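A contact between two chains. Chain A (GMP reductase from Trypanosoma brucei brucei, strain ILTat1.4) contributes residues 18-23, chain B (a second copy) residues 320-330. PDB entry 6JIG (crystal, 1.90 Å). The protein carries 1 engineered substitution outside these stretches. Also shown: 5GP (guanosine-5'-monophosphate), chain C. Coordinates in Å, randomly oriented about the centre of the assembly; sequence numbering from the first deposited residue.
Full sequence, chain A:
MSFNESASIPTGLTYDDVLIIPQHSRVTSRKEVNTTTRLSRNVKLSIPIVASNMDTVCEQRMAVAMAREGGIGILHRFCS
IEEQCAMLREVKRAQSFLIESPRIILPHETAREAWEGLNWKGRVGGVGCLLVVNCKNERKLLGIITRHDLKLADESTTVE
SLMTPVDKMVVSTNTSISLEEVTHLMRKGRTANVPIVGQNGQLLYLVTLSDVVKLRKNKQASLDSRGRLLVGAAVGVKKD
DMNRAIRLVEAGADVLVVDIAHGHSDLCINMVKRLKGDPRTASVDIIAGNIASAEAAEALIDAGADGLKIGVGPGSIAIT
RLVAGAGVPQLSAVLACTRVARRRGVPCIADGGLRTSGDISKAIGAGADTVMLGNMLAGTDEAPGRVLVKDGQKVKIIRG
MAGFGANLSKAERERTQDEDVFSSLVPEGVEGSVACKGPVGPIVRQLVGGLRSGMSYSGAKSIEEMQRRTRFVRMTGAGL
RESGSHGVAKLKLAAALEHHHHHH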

# COMPACT_ATOMS: atom_id res chain seq x y z
N VAL A 18 -5.36 9.50 -29.69
CA VAL A 18 -5.01 10.55 -30.64
C VAL A 18 -4.79 11.88 -29.93
O VAL A 18 -5.21 12.10 -28.79
CB VAL A 18 -6.08 10.71 -31.76
CG1 VAL A 18 -6.22 9.41 -32.56
CG2 VAL A 18 -7.43 11.11 -31.17
N LEU A 19 -4.08 12.77 -30.62
CA LEU A 19 -4.02 14.19 -30.27
C LEU A 19 -4.45 15.01 -31.47
O LEU A 19 -4.33 14.55 -32.61
CB LEU A 19 -2.61 14.62 -29.86
CG LEU A 19 -2.03 13.90 -28.66
CD1 LEU A 19 -0.54 14.23 -28.60
CD2 LEU A 19 -2.74 14.37 -27.39
N ILE A 20 -4.96 16.21 -31.21
CA ILE A 20 -5.26 17.18 -32.26
C ILE A 20 -3.96 17.84 -32.70
O ILE A 20 -3.21 18.37 -31.88
CB ILE A 20 -6.26 18.23 -31.77
CG1 ILE A 20 -7.61 17.55 -31.47
CG2 ILE A 20 -6.41 19.37 -32.80
CD1 ILE A 20 -8.53 18.45 -30.61
N ILE A 21 -3.67 17.77 -33.99
CA ILE A 21 -2.43 18.37 -34.51
C ILE A 21 -2.61 19.88 -34.56
O ILE A 21 -3.59 20.36 -35.15
CB ILE A 21 -2.12 17.83 -35.91
CG1 ILE A 21 -1.87 16.32 -35.89
CG2 ILE A 21 -0.88 18.54 -36.48
CD1 ILE A 21 -1.89 15.71 -37.29
N PRO A 22 -1.70 20.66 -33.97
CA PRO A 22 -1.84 22.12 -34.05
C PRO A 22 -1.81 22.59 -35.50
O PRO A 22 -1.05 22.07 -36.32
CB PRO A 22 -0.64 22.64 -33.25
CG PRO A 22 -0.27 21.49 -32.33
CD PRO A 22 -0.55 20.26 -33.15
N GLN A 23 -2.65 23.57 -35.81
CA GLN A 23 -2.80 24.15 -37.14
C GLN A 23 -2.55 25.64 -37.06
O GLN A 23 -2.46 26.22 -35.97
CB GLN A 23 -4.21 23.91 -37.71
CG GLN A 23 -4.69 22.47 -37.69
CD GLN A 23 -3.88 21.60 -38.65
OE1 GLN A 23 -3.72 21.93 -39.82
NE2 GLN A 23 -3.39 20.47 -38.14
P 5GP C . 10.07 19.54 -18.84
O1P 5GP C . 9.39 18.25 -19.24
O2P 5GP C . 9.76 19.97 -17.42
O3P 5GP C . 11.53 19.62 -19.20
O5' 5GP C . 9.38 20.59 -19.83
C5' 5GP C . 9.49 21.99 -19.66
C4' 5GP C . 8.74 22.72 -20.76
O4' 5GP C . 7.32 22.59 -20.55
C3' 5GP C . 8.95 24.23 -20.84
O3' 5GP C . 10.18 24.60 -21.44
C2' 5GP C . 7.69 24.71 -21.59
O2' 5GP C . 7.84 24.58 -23.00
C1' 5GP C . 6.65 23.68 -21.16
N9 5GP C . 5.69 24.22 -20.19
C8 5GP C . 5.95 24.82 -19.02
N7 5GP C . 4.77 25.14 -18.44
C5 5GP C . 3.78 24.70 -19.25
C6 5GP C . 2.39 24.73 -19.19
O6 5GP C . 1.83 25.24 -18.19
N1 5GP C . 1.67 24.21 -20.20
C2 5GP C . 2.27 23.66 -21.27
N2 5GP C . 1.52 23.14 -22.27
N3 5GP C . 3.62 23.60 -21.36
C4 5GP C . 4.37 24.12 -20.36
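Chain B 320-330: TRLVAGAGVPQ

A single beta bridge can be the centre of a contact between two chains, with apolar side chains packed around it; these two stretches of GMP reductase are a compact example. The chain B stretch opens in a helix that includes B:Thr320 to B:Val323, lying beside the GMP, whose N2 donates a hydrogen bond of 2.5 Å to B:Thr320 OG1. B:Arg321 has chi1 in the m well and the rest of its chain extended; A:Leu19 CD1 lies over one face of the B:Arg321 guanidinium and 3.8 Å from B:Arg321 CD. B:Leu322 and B:Val323 make no contact with this stretch of chain A. B:Ala324 N returns to B:Thr320 O at 2.9 Å, and the ribbon then leaves helical geometry at B:Gly325, where phi is 86°, a value that favours glycine.

Here the pairing starts. A:Ile20 N donates to B:Gly325 O (2.8 Å, nearly linear), and B:Gly327 N donates back to A:Ile20 O (2.9 Å). One residue of chain A thus grips the two neighbours of B:Ala326, giving a single bridge of the parallel type, the two chains running in the same general direction, in which the CA atoms of A:Ile20 and B:Ala326 are 4.2 Å apart. The alanine adds a CA-H...O contact, its CA 3.2 Å from A:Ile20 O, and its CB lies 4.2 Å from A:Ile20 CB.

B:Gly327 is extended, at phi 155° and psi 175°. A CB there would come within 2.6 Å of B:Arg321 NE and be tight against A:Leu19 CD1. Separately, B:Gly327 O lies 3.4 Å from A:Leu19 CB. Beyond the bridge the contact is apolar: B:Val328 sets CG2 3.7 Å from A:Pro22 CD, and B:Pro329, at the N-cap position of the next helix, brings CD to 4.1 Å from A:Leu19 CD1. B:Gln330 is out of reach of this stretch.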

# COMPACT_ATOMS: atom_id res chain seq x y z
N THR B 320 -1.76 20.78 -21.54
CA THR B 320 -2.39 21.19 -22.78
C THR B 320 -3.09 20.03 -23.49
O THR B 320 -4.17 20.19 -24.06
CB THR B 320 -1.33 21.81 -23.70
OG1 THR B 320 -0.87 23.04 -23.12
CG2 THR B 320 -1.87 22.07 -25.09
N ARG B 321 -2.44 18.87 -23.52
CA ARG B 321 -3.04 17.73 -24.19
C ARG B 321 -4.29 17.25 -23.47
O ARG B 321 -5.19 16.68 -24.10
CB ARG B 321 -1.99 16.60 -24.33
CG ARG B 321 -0.77 17.04 -25.16
CD ARG B 321 0.32 15.97 -25.28
NE ARG B 321 1.49 16.44 -26.02
CZ ARG B 321 2.52 15.67 -26.36
NH1 ARG B 321 2.52 14.37 -26.03
NH2 ARG B 321 3.54 16.19 -27.02
N LEU B 322 -4.40 17.50 -22.16
CA LEU B 322 -5.60 17.10 -21.42
C LEU B 322 -6.68 18.17 -21.43
O LEU B 322 -7.86 17.83 -21.37
CB LEU B 322 -5.26 16.76 -19.97
CG LEU B 322 -4.15 15.71 -19.79
CD1 LEU B 322 -3.94 15.40 -18.32
CD2 LEU B 322 -4.47 14.45 -20.56
N VAL B 323 -6.30 19.45 -21.50
CA VAL B 323 -7.29 20.53 -21.47
C VAL B 323 -7.80 20.86 -22.86
O VAL B 323 -9.01 20.97 -23.09
CB VAL B 323 -6.69 21.77 -20.77
CG1 VAL B 323 -7.62 22.95 -20.93
CG2 VAL B 323 -6.45 21.48 -19.30
N ALA B 324 -6.89 21.04 -23.82
CA ALA B 324 -7.27 21.35 -25.20
C ALA B 324 -7.33 20.12 -26.10
O ALA B 324 -8.02 20.15 -27.12
CB ALA B 324 -6.28 22.35 -25.81
N GLY B 325 -6.61 19.05 -25.75
CA GLY B 325 -6.60 17.86 -26.57
C GLY B 325 -5.60 17.88 -27.71
O GLY B 325 -5.62 16.97 -28.55
N ALA B 326 -4.71 18.87 -27.74
CA ALA B 326 -3.81 19.14 -28.85
C ALA B 326 -2.37 18.84 -28.48
O ALA B 326 -1.97 18.96 -27.32
CB ALA B 326 -3.90 20.61 -29.30
N GLY B 327 -1.58 18.49 -29.49
CA GLY B 327 -0.18 18.17 -29.27
C GLY B 327 0.32 17.24 -30.36
O GLY B 327 -0.42 16.79 -31.24
N VAL B 328 1.63 16.98 -30.31
CA VAL B 328 2.30 16.06 -31.22
C VAL B 328 3.35 15.32 -30.40
O VAL B 328 4.12 15.97 -29.68
CB VAL B 328 2.95 16.78 -32.42
CG1 VAL B 328 3.66 15.75 -33.33
CG2 VAL B 328 1.94 17.57 -33.21
N PRO B 329 3.41 13.99 -30.47
CA PRO B 329 4.47 13.26 -29.77
C PRO B 329 5.83 13.82 -30.15
O PRO B 329 6.10 14.10 -31.32
CB PRO B 329 4.28 11.81 -30.26
CG PRO B 329 2.74 11.75 -30.49
CD PRO B 329 2.46 13.09 -31.14
N GLN B 330 6.69 13.99 -29.15
CA GLN B 330 7.78 14.97 -29.30
C GLN B 330 8.85 14.52 -30.29
O GLN B 330 9.45 15.36 -30.97
CB GLN B 330 8.39 15.28 -27.94
CG GLN B 330 9.56 16.29 -27.98
CD GLN B 330 9.13 17.74 -28.27
OE1 GLN B 330 8.08 17.99 -28.86
NE2 GLN B 330 9.96 18.69 -27.85